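Local coordinates for Lmo2470 protein (Listeria monocytogenes EGD-e, PDB 5HL3), which is a calcium-binding internalin with leucine-rich repeats that interacts with host afadin and facilitates crossing of the basement membrane, at residues A[65-70]-A[90-95]; A[97-102]-A[122-127]; A[225-230]-A[246-251]; A[250-255]-A[284-289]. All coordinates share one frame; numbering follows the deposited sequence.

Contact 1 (A[65-70]-A[90-95])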
# COMPACT_ATOMS: atom_id res chain seq x y z
N LEU A 65 8.32 30.93 -6.49
CA LEU A 65 9.22 31.80 -7.26
C LEU A 65 9.75 31.11 -8.51
O LEU A 65 10.29 31.77 -9.38
CB LEU A 65 10.39 32.30 -6.41
CG LEU A 65 10.02 33.11 -5.15
CD1 LEU A 65 11.23 33.21 -4.24
CD2 LEU A 65 9.49 34.50 -5.53
N LEU A 66 9.62 29.79 -8.61
CA LEU A 66 9.99 29.10 -9.85
C LEU A 66 9.20 29.60 -11.06
O LEU A 66 9.67 29.45 -12.20
CB LEU A 66 9.81 27.58 -9.70
CG LEU A 66 10.78 26.84 -8.81
CD1 LEU A 66 10.36 25.38 -8.69
CD2 LEU A 66 12.21 26.92 -9.31
N GLU A 67 8.06 30.24 -10.83
CA GLU A 67 7.29 30.79 -11.97
C GLU A 67 7.97 32.01 -12.61
O GLU A 67 7.51 32.50 -13.64
CB GLU A 67 5.87 31.13 -11.55
CG GLU A 67 5.77 32.34 -10.63
CD GLU A 67 4.45 32.45 -9.91
OE1 GLU A 67 3.48 31.72 -10.23
OE2 GLU A 67 4.35 33.29 -9.00
N ARG A 68 9.06 32.48 -12.01
CA ARG A 68 9.82 33.61 -12.56
C ARG A 68 10.80 33.19 -13.64
O ARG A 68 11.45 34.04 -14.22
CB ARG A 68 10.58 34.32 -11.44
CG ARG A 68 9.63 34.96 -10.41
CD ARG A 68 10.31 35.22 -9.08
NE ARG A 68 11.40 36.20 -9.17
CZ ARG A 68 11.30 37.49 -8.86
NH1 ARG A 68 10.14 38.01 -8.51
NH2 ARG A 68 12.36 38.27 -8.94
N ALA A 69 10.91 31.89 -13.91
CA ALA A 69 11.83 31.39 -14.94
C ALA A 69 11.13 30.33 -15.78
O ALA A 69 10.35 29.54 -15.26
CB ALA A 69 13.08 30.79 -14.31
N MSE A 70 11.41 30.33 -17.08
CA MSE A 70 10.84 29.34 -18.00
C MSE A 70 11.74 28.14 -18.11
O MSE A 70 12.90 28.27 -18.51
CB MSE A 70 10.64 29.98 -19.37
CG MSE A 70 9.99 29.02 -20.38
SE MSE A 70 8.23 28.31 -19.86
CE MSE A 70 7.31 30.01 -19.93
N PRO A 90 3.94 23.74 -6.05
CA PRO A 90 2.91 24.55 -6.69
C PRO A 90 2.58 24.17 -8.13
O PRO A 90 3.40 23.55 -8.81
CB PRO A 90 3.50 25.95 -6.61
CG PRO A 90 4.96 25.72 -6.75
CD PRO A 90 5.21 24.47 -5.92
N ASP A 91 1.38 24.54 -8.56
CA ASP A 91 0.89 24.32 -9.92
C ASP A 91 1.24 25.59 -10.72
O ASP A 91 0.43 26.50 -10.82
CB ASP A 91 -0.63 24.08 -9.85
CG ASP A 91 -1.23 23.58 -11.14
OD1 ASP A 91 -0.51 23.25 -12.09
OD2 ASP A 91 -2.47 23.51 -11.20
N ILE A 92 2.47 25.68 -11.21
CA ILE A 92 2.96 26.87 -11.92
C ILE A 92 2.98 26.60 -13.42
O ILE A 92 2.89 25.43 -13.84
CB ILE A 92 4.34 27.32 -11.41
CG1 ILE A 92 5.39 26.20 -11.56
CG2 ILE A 92 4.25 27.74 -9.93
CD1 ILE A 92 6.81 26.64 -11.31
N THR A 93 3.09 27.66 -14.21
CA THR A 93 2.95 27.54 -15.65
C THR A 93 4.27 27.39 -16.41
O THR A 93 4.25 27.28 -17.63
CB THR A 93 2.26 28.80 -16.22
OG1 THR A 93 3.04 29.94 -15.90
CG2 THR A 93 0.83 28.93 -15.67
N THR A 94 5.39 27.36 -15.70
CA THR A 94 6.70 27.41 -16.35
C THR A 94 7.45 26.08 -16.39
O THR A 94 8.64 26.07 -16.66
CB THR A 94 7.59 28.46 -15.66
OG1 THR A 94 7.68 28.16 -14.27
CG2 THR A 94 7.00 29.88 -15.85
N ILE A 95 6.77 24.96 -16.14
CA ILE A 95 7.38 23.62 -16.31
C ILE A 95 6.37 22.80 -17.13
O ILE A 95 5.83 21.78 -16.68
CB ILE A 95 7.70 22.92 -14.98
CG1 ILE A 95 8.32 23.90 -13.97
CG2 ILE A 95 8.67 21.76 -15.25
CD1 ILE A 95 8.55 23.27 -12.60
O HOH W 1 2.63 30.18 -12.57
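Thr94 presses its side chain against the backbone of residues 66-69, and this is the tight part of the contact. Its CB lies only 3.0 Å from Ala69 O. OG1 sits between the backbone N and the carbonyl carbon (chi1 56°), 3.1 Å from Leu66 O. Ala69 O is 3.2 Å from Thr94 OG1, so which oxygen takes the hydroxyl proton is not settled. The same rotation carries CG2 to 3.5 Å from Glu67 O. Next to Thr94, Ile92 reaches out with CD1, which meets Leu66 CB at 3.5 Å. Ile92 CG2 passes Glu67 CB at a slant, 4.1 Å away. Met27 of helix 21-30 touches Leu66.

The looser side is polar and wet. Glu67 OE1 accepts from a water at 2.9 Å, and that water accepts in turn from Thr93 N. Gln64 NE2 also donates to OE1. At the far end, the bent chain of Met70, a selenomethionine, lays SE 3.9 Å from Thr94 O, a loose approach. The contact joins the end of the helical N-terminal region to the loop between strands 76-79 and 100-103. A helical cap packed on the first turns of a leucine-rich repeat solenoid is typical of internalins.

Contact 2 (A[97-102]-A[122-127])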
# COMPACT_ATOMS: atom_id res chain seq x y z
N HIS A 97 6.46 20.69 -19.49
CA HIS A 97 6.73 19.30 -19.88
C HIS A 97 7.06 18.39 -18.70
O HIS A 97 7.61 17.32 -18.89
CB HIS A 97 7.78 19.29 -20.99
CG HIS A 97 7.36 20.12 -22.16
ND1 HIS A 97 6.27 19.79 -22.93
CD2 HIS A 97 7.79 21.32 -22.61
CE1 HIS A 97 6.08 20.73 -23.84
NE2 HIS A 97 6.99 21.67 -23.67
N LEU A 98 6.68 18.82 -17.50
CA LEU A 98 6.88 18.00 -16.33
C LEU A 98 6.21 16.62 -16.47
O LEU A 98 5.03 16.53 -16.83
CB LEU A 98 6.32 18.71 -15.10
CG LEU A 98 6.65 18.06 -13.75
CD1 LEU A 98 8.15 17.82 -13.52
CD2 LEU A 98 6.07 18.88 -12.63
N LYS A 99 7.00 15.59 -16.23
CA LYS A 99 6.54 14.18 -16.31
C LYS A 99 6.58 13.45 -15.00
O LYS A 99 5.77 12.56 -14.76
CB LYS A 99 7.40 13.43 -17.33
CG LYS A 99 7.14 13.91 -18.73
CD LYS A 99 8.04 13.34 -19.77
CE LYS A 99 7.64 13.93 -21.13
NZ LYS A 99 7.36 15.43 -21.19
N THR A 100 7.52 13.80 -14.14
CA THR A 100 7.63 13.09 -12.87
C THR A 100 7.82 14.07 -11.73
O THR A 100 8.63 15.00 -11.81
CB THR A 100 8.77 12.06 -12.87
OG1 THR A 100 10.00 12.73 -13.14
CG2 THR A 100 8.52 10.98 -13.92
N LEU A 101 7.08 13.84 -10.66
CA LEU A 101 7.14 14.64 -9.43
C LEU A 101 7.42 13.69 -8.30
O LEU A 101 6.65 12.73 -8.09
CB LEU A 101 5.83 15.39 -9.23
CG LEU A 101 5.73 16.18 -7.92
CD1 LEU A 101 6.80 17.26 -7.80
CD2 LEU A 101 4.33 16.76 -7.85
N PHE A 102 8.51 13.92 -7.59
CA PHE A 102 8.95 13.04 -6.49
C PHE A 102 9.24 13.82 -5.23
O PHE A 102 10.06 14.74 -5.26
CB PHE A 102 10.21 12.28 -6.95
CG PHE A 102 10.80 11.35 -5.92
CD1 PHE A 102 11.74 11.79 -5.03
CD2 PHE A 102 10.42 10.00 -5.87
CE1 PHE A 102 12.29 10.94 -4.08
CE2 PHE A 102 10.98 9.16 -4.91
CZ PHE A 102 11.89 9.64 -4.02
N TYR A 122 0.46 20.63 -15.63
CA TYR A 122 1.39 19.53 -15.94
C TYR A 122 0.65 18.43 -16.68
O TYR A 122 0.55 17.30 -16.20
CB TYR A 122 2.03 18.98 -14.65
CG TYR A 122 2.60 20.05 -13.75
CD1 TYR A 122 3.49 21.02 -14.25
CD2 TYR A 122 2.30 20.10 -12.39
CE1 TYR A 122 4.00 22.01 -13.44
CE2 TYR A 122 2.83 21.10 -11.57
CZ TYR A 122 3.68 22.06 -12.10
OH TYR A 122 4.23 23.07 -11.32
N PRO A 123 0.13 18.74 -17.87
CA PRO A 123 -0.67 17.74 -18.61
C PRO A 123 0.08 16.49 -19.04
O PRO A 123 -0.56 15.50 -19.38
CB PRO A 123 -1.15 18.51 -19.83
CG PRO A 123 -0.13 19.55 -20.03
CD PRO A 123 0.29 19.97 -18.66
N GLU A 124 1.41 16.52 -19.04
CA GLU A 124 2.20 15.36 -19.40
C GLU A 124 2.64 14.55 -18.19
O GLU A 124 3.43 13.62 -18.32
CB GLU A 124 3.42 15.78 -20.24
CG GLU A 124 2.98 16.50 -21.53
CD GLU A 124 4.08 17.13 -22.34
OE1 GLU A 124 5.25 16.89 -22.08
OE2 GLU A 124 3.77 17.88 -23.27
N MSE A 125 2.11 14.84 -17.00
CA MSE A 125 2.53 14.06 -15.82
C MSE A 125 2.30 12.58 -16.02
O MSE A 125 1.22 12.15 -16.40
CB MSE A 125 1.77 14.51 -14.58
CG MSE A 125 2.40 13.98 -13.28
SE MSE A 125 4.01 14.94 -12.75
CE MSE A 125 3.11 16.43 -11.86
N ASP A 126 3.35 11.80 -15.70
CA ASP A 126 3.33 10.33 -15.82
C ASP A 126 3.35 9.64 -14.45
O ASP A 126 2.64 8.64 -14.25
CB ASP A 126 4.55 9.90 -16.67
CG ASP A 126 4.67 8.41 -16.82
OD1 ASP A 126 5.25 7.79 -15.91
OD2 ASP A 126 4.21 7.88 -17.85
N THR A 127 4.16 10.14 -13.52
CA THR A 127 4.36 9.50 -12.22
C THR A 127 4.44 10.53 -11.12
O THR A 127 5.19 11.51 -11.24
CB THR A 127 5.66 8.65 -12.20
OG1 THR A 127 5.57 7.60 -13.19
CG2 THR A 127 5.91 8.02 -10.85
O HOH W 2 3.34 18.33 -18.04
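Lys99 NZ and Glu124 OE1 form a salt bridge of 2.7 Å, with the ammonium nearly on the line of the carboxylate C-O bond. The bent end of Lys99 also lets NZ donate to His97 O at 3.0 Å. His97 ND1 donates to Glu124 OE1 at 3.2 Å, on the syn side of the oxygen but well out of the carboxylate plane. A second, weak bond runs from ND1 to Glu124 OE2. The acceptor OE1 lies in the imidazole plane, but ring and carboxylate planes are 41° apart.

The backbones are joined beside this cluster. Lys99 O accepts from Asp126 N at 2.7 Å, on a lone pair, and from Thr127 N. Leu101 N donates to Thr127 O at 3.1 Å, next to the parallel bridge of Thr100 with Thr127. A water links Leu98 O to Glu124 N.

Inside lies the apolar layer. Leu98 CG is anti to the backbone N (chi1 -171°), and CD2 stands over the Tyr122 ring centre, 3.6 Å from the centroid and 7° off the normal. This is a CH-pi contact. Met125, a selenomethionine, curls so that CE touches Leu98 CD2 and Leu101 CB, each at 3.9 Å. Val77 of strand 76-79 touches both Leu98 and Leu101.

The chemistry implies a partly exposed ionic network beside a buried apolar layer. The two donors on OE1 would favour a charged Glu124. The His97 side chain lies about 5 Å from a bound calcium ion, which may work against ring protonation, while Glu124 would favour it.

Contact 3 (A[225-230]-A[246-251])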
# COMPACT_ATOMS: atom_id res chain seq x y z
N ASN A 225 -7.45 -6.89 7.37
CA ASN A 225 -8.36 -7.47 8.36
C ASN A 225 -9.38 -8.40 7.67
O ASN A 225 -10.54 -8.50 8.09
CB ASN A 225 -9.10 -6.36 9.12
CG ASN A 225 -8.20 -5.59 10.05
OD1 ASN A 225 -7.27 -6.12 10.63
ND2 ASN A 225 -8.49 -4.30 10.20
N LEU A 226 -8.96 -9.09 6.61
CA LEU A 226 -9.87 -10.01 5.90
C LEU A 226 -10.17 -11.17 6.83
O LEU A 226 -9.25 -11.86 7.28
CB LEU A 226 -9.20 -10.50 4.61
CG LEU A 226 -8.72 -9.41 3.66
CD1 LEU A 226 -7.90 -10.03 2.53
CD2 LEU A 226 -9.85 -8.59 3.11
N THR A 227 -11.44 -11.40 7.13
CA THR A 227 -11.84 -12.29 8.21
C THR A 227 -12.87 -13.30 7.77
O THR A 227 -13.91 -12.95 7.18
CB THR A 227 -12.38 -11.45 9.39
OG1 THR A 227 -11.38 -10.51 9.82
CG2 THR A 227 -12.77 -12.31 10.57
N GLY A 228 -12.58 -14.57 8.01
CA GLY A 228 -13.51 -15.65 7.68
C GLY A 228 -13.43 -15.98 6.21
O GLY A 228 -12.59 -16.78 5.77
N THR A 229 -14.32 -15.40 5.43
CA THR A 229 -14.30 -15.57 3.97
C THR A 229 -14.24 -14.20 3.32
O THR A 229 -14.58 -13.19 3.95
CB THR A 229 -15.52 -16.30 3.44
OG1 THR A 229 -16.67 -15.51 3.68
CG2 THR A 229 -15.67 -17.64 4.11
N MSE A 230 -13.74 -14.15 2.09
CA MSE A 230 -13.70 -12.90 1.31
C MSE A 230 -14.38 -13.15 -0.02
O MSE A 230 -14.75 -14.26 -0.37
CB MSE A 230 -12.28 -12.38 1.13
CG MSE A 230 -11.43 -13.36 0.31
SE MSE A 230 -9.67 -12.63 -0.06
CE MSE A 230 -10.26 -11.18 -1.22
N TYR A 246 -1.00 -13.05 6.33
CA TYR A 246 -1.29 -12.28 7.53
C TYR A 246 -2.68 -11.61 7.51
O TYR A 246 -2.86 -10.44 7.85
CB TYR A 246 -0.15 -11.31 7.89
CG TYR A 246 1.07 -12.00 8.45
CD1 TYR A 246 1.03 -12.54 9.74
CD2 TYR A 246 2.23 -12.13 7.71
CE1 TYR A 246 2.13 -13.19 10.28
CE2 TYR A 246 3.35 -12.78 8.27
CZ TYR A 246 3.28 -13.30 9.53
OH TYR A 246 4.38 -13.94 10.08
N ASN A 247 -3.67 -12.41 7.17
CA ASN A 247 -5.09 -12.06 7.34
C ASN A 247 -5.73 -13.11 8.25
O ASN A 247 -4.99 -13.84 8.94
CB ASN A 247 -5.77 -11.87 5.97
CG ASN A 247 -5.42 -10.54 5.34
OD1 ASN A 247 -6.00 -9.52 5.67
ND2 ASN A 247 -4.46 -10.56 4.42
N PHE A 248 -7.06 -13.14 8.28
CA PHE A 248 -7.81 -13.96 9.27
C PHE A 248 -8.84 -14.81 8.58
O PHE A 248 -9.94 -15.05 9.11
CB PHE A 248 -8.43 -12.99 10.31
CG PHE A 248 -7.39 -12.09 10.93
CD1 PHE A 248 -6.69 -12.50 12.05
CD2 PHE A 248 -7.02 -10.90 10.30
CE1 PHE A 248 -5.66 -11.73 12.56
CE2 PHE A 248 -5.98 -10.14 10.81
CZ PHE A 248 -5.30 -10.56 11.93
N LEU A 249 -8.47 -15.33 7.41
CA LEU A 249 -9.39 -16.15 6.64
C LEU A 249 -9.39 -17.59 7.12
O LEU A 249 -8.35 -18.17 7.46
CB LEU A 249 -8.96 -16.14 5.16
CG LEU A 249 -9.04 -14.77 4.48
CD1 LEU A 249 -8.37 -14.85 3.10
CD2 LEU A 249 -10.48 -14.30 4.35
N THR A 250 -10.59 -18.19 7.10
CA THR A 250 -10.75 -19.64 7.37
C THR A 250 -10.94 -20.45 6.08
O THR A 250 -10.93 -21.68 6.13
CB THR A 250 -11.90 -19.88 8.36
OG1 THR A 250 -13.10 -19.33 7.83
CG2 THR A 250 -11.57 -19.30 9.72
N GLU A 251 -11.08 -19.76 4.95
CA GLU A 251 -11.23 -20.36 3.63
C GLU A 251 -10.71 -19.36 2.63
O GLU A 251 -10.93 -18.16 2.78
CB GLU A 251 -12.71 -20.70 3.32
CG GLU A 251 -12.91 -21.51 2.03
CD GLU A 251 -14.34 -21.89 1.78
OE1 GLU A 251 -15.22 -21.01 1.91
OE2 GLU A 251 -14.58 -23.07 1.40
O HOH W 3 -12.48 -16.60 1.19
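Thr227 and Gly228 run parallel to Phe248 and Leu249, with CA-CA spacings of 4.5 Å for Thr227-Phe248 and 4.3 Å for Gly228-Leu249. Phe248 N donates to Leu226 O at 2.7 Å, and Gly228 N donates to Phe248 O at 2.9 Å. Gly228 takes a positive phi (80°), a conformation easy for a residue without a side chain. Its carbonyl is met by Thr250 N at 2.8 Å, on a lone pair, and more weakly by Glu251 N. A water then bridges Met230 N and Glu251 O.

Asn247 is the main polar side chain. Its CG is anti to the carbonyl carbon (chi1 -77°), and OD1 takes the N-H of Leu226 at 3.1 Å. ND2 donates to Leu221 O and Leu244 O. Its position fits the asparagine ladder of leucine-rich repeats, where a buried amide ties the backbones of neighbouring turns. Leu226 lies across this amide, with CB, CG and CD1 all close to OD1.

Leu249 fills the inner side. Its CD2 lies 3.6 Å from Gly228 O, while CD1 meets SE of Met230, a selenomethionine, at 4.1 Å. On the outer side, Phe248 and Thr227 share a face of the small sheet. The Phe248 ring turns an edge to Leu226 O, and Thr227 OG1 donates back to Asn225 O.

Strand 227-228 follows repeat strand 218-220, and strand 248-249 follows 241-243. Gln265 OE1 of strand 265-274 accepts from Leu249 N. Tyr354 of strand 350-360 bonds Leu249 O through its hydroxyl, and helix 285-292 packs beside Glu251.

Contact 4 (A[250-255]-A[284-289])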
# COMPACT_ATOMS: atom_id res chain seq x y z
N THR A 250 -10.59 -18.19 7.10
CA THR A 250 -10.75 -19.64 7.37
C THR A 250 -10.94 -20.45 6.08
O THR A 250 -10.93 -21.68 6.13
CB THR A 250 -11.90 -19.88 8.36
OG1 THR A 250 -13.10 -19.33 7.83
CG2 THR A 250 -11.57 -19.30 9.72
N GLU A 251 -11.08 -19.76 4.95
CA GLU A 251 -11.23 -20.36 3.63
C GLU A 251 -10.71 -19.36 2.63
O GLU A 251 -10.93 -18.16 2.78
CB GLU A 251 -12.71 -20.70 3.32
CG GLU A 251 -12.91 -21.51 2.03
CD GLU A 251 -14.34 -21.89 1.78
OE1 GLU A 251 -15.22 -21.01 1.91
OE2 GLU A 251 -14.58 -23.07 1.40
N LEU A 252 -10.01 -19.85 1.61
CA LEU A 252 -9.48 -18.99 0.54
C LEU A 252 -10.45 -18.96 -0.64
O LEU A 252 -11.20 -19.91 -0.88
CB LEU A 252 -8.14 -19.52 0.06
CG LEU A 252 -7.08 -19.63 1.16
CD1 LEU A 252 -5.85 -20.41 0.69
CD2 LEU A 252 -6.72 -18.26 1.68
N PRO A 253 -10.40 -17.89 -1.45
CA PRO A 253 -11.31 -17.79 -2.60
C PRO A 253 -10.94 -18.78 -3.69
O PRO A 253 -9.89 -18.66 -4.34
CB PRO A 253 -11.17 -16.33 -3.06
CG PRO A 253 -9.85 -15.90 -2.53
CD PRO A 253 -9.67 -16.63 -1.23
N SER A 254 -11.85 -19.71 -3.94
CA SER A 254 -11.56 -20.84 -4.80
C SER A 254 -11.28 -20.49 -6.26
O SER A 254 -10.49 -21.18 -6.92
CB SER A 254 -12.67 -21.89 -4.71
OG SER A 254 -13.90 -21.43 -5.28
N ASN A 255 -11.89 -19.43 -6.77
CA ASN A 255 -11.71 -19.08 -8.19
C ASN A 255 -10.30 -18.67 -8.57
O ASN A 255 -9.92 -18.79 -9.72
CB ASN A 255 -12.65 -17.95 -8.61
CG ASN A 255 -14.10 -18.33 -8.56
OD1 ASN A 255 -14.46 -19.53 -8.57
ND2 ASN A 255 -14.96 -17.33 -8.52
N LEU A 284 -11.97 -26.68 8.80
CA LEU A 284 -10.90 -25.70 8.53
C LEU A 284 -10.57 -25.71 7.06
O LEU A 284 -9.55 -26.28 6.66
CB LEU A 284 -9.68 -25.95 9.42
CG LEU A 284 -8.61 -24.84 9.46
CD1 LEU A 284 -9.21 -23.50 9.78
CD2 LEU A 284 -7.52 -25.23 10.45
N PRO A 285 -11.44 -25.09 6.25
CA PRO A 285 -11.28 -25.24 4.81
C PRO A 285 -9.92 -24.82 4.28
O PRO A 285 -9.37 -25.47 3.40
CB PRO A 285 -12.44 -24.41 4.24
CG PRO A 285 -13.50 -24.51 5.31
CD PRO A 285 -12.71 -24.41 6.60
N ILE A 286 -9.36 -23.75 4.84
CA ILE A 286 -8.06 -23.26 4.40
C ILE A 286 -6.96 -24.29 4.53
O ILE A 286 -6.07 -24.37 3.65
CB ILE A 286 -7.69 -21.92 5.11
CG1 ILE A 286 -6.38 -21.35 4.54
CG2 ILE A 286 -7.62 -22.09 6.63
CD1 ILE A 286 -6.06 -19.94 5.00
N TYR A 287 -6.98 -25.11 5.58
CA TYR A 287 -5.96 -26.15 5.72
C TYR A 287 -6.01 -27.08 4.52
O TYR A 287 -4.96 -27.40 3.92
CB TYR A 287 -6.11 -26.96 7.05
CG TYR A 287 -5.28 -28.23 6.99
CD1 TYR A 287 -3.88 -28.17 7.13
CD2 TYR A 287 -5.85 -29.44 6.63
CE1 TYR A 287 -3.10 -29.29 6.98
CE2 TYR A 287 -5.06 -30.58 6.45
CZ TYR A 287 -3.69 -30.49 6.64
OH TYR A 287 -2.92 -31.64 6.47
N PHE A 288 -7.20 -27.57 4.21
CA PHE A 288 -7.35 -28.52 3.10
C PHE A 288 -6.99 -27.93 1.74
O PHE A 288 -6.40 -28.61 0.92
CB PHE A 288 -8.73 -29.18 3.15
CG PHE A 288 -8.92 -29.99 4.40
CD1 PHE A 288 -8.34 -31.24 4.52
CD2 PHE A 288 -9.58 -29.45 5.49
CE1 PHE A 288 -8.47 -31.97 5.70
CE2 PHE A 288 -9.66 -30.14 6.68
CZ PHE A 288 -9.11 -31.41 6.77
N GLN A 289 -7.31 -26.66 1.54
CA GLN A 289 -6.92 -25.97 0.31
C GLN A 289 -5.41 -25.84 0.20
O GLN A 289 -4.83 -26.10 -0.88
CB GLN A 289 -7.56 -24.59 0.26
CG GLN A 289 -9.06 -24.61 0.05
CD GLN A 289 -9.65 -23.21 0.18
OE1 GLN A 289 -9.52 -22.57 1.24
NE2 GLN A 289 -10.29 -22.74 -0.87
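Leu252 and Gln289 meet at the junction where the leucine-rich repeats join the C-terminal beta domain, and the first turns of helix 285-292 dock on loop 250-255. The Gln289 amide bonds twice to one residue. Its OE1 accepts from Leu252 N at 2.8 Å, in the carbonyl plane and on a lone pair. Its NE2 donates to Leu252 O at 3.0 Å, from above the Leu252 carbonyl plane, with an N-H...O angle of 171°. This pair of nearly straight bonds fixes the rotation of the amide and satisfies both backbone polar groups of Leu252. Gln289 CG is anti to the carbonyl carbon (chi1 -70°) and the chain beyond is extended, which carries the amide to Leu252.

One turn earlier, Ile286 N donates to Thr250 O at 2.9 Å, from above the carbonyl plane. This uses an N-H at the start of the helix. Pro285 CD lies 3.3 Å from the same oxygen.

The apolar contacts lie on both flanks. Leu252 CD2 meets Ile286 CD1 at 3.8 Å, the two side chains crossing at a slant. Glu251 CG rests on Pro285 CB at 3.7 Å, its extended chain crossing the proline at about a right angle.

Helix 285-292 directly follows strand 280-283. Ile286 is covered by Tyr354 of strand 350-360 and Tyr342 of strand 334-345, and it also touches Gln265 of strand 265-274. Leu257, in the loop before strand 260-261, touches Leu252.

The four contacts form two pairs on opposite sides of the centre of the elongated chain. Contacts 1 and 2 have centres 14 Å apart and are joined by the Tyr122 hydroxyl. Tyr122 OH lies 2.7 Å from Pro90 O and 3.1 Å from Ile92 N, both probable hydrogen bonds. Contacts 3 and 4 have centres 10 Å apart and share Thr250 and Glu251. Met230 CG also touches Pro253 CD at 4.0 Å. The pairs do not meet: the centres of contacts 2 and 3 are 39 Å apart. A bound calcium ion lies about 5 Å from the His97 side chain of contact 2. The side chains of Met70 in contact 1 and Gln289 in contact 4 are each about 10 Å from one.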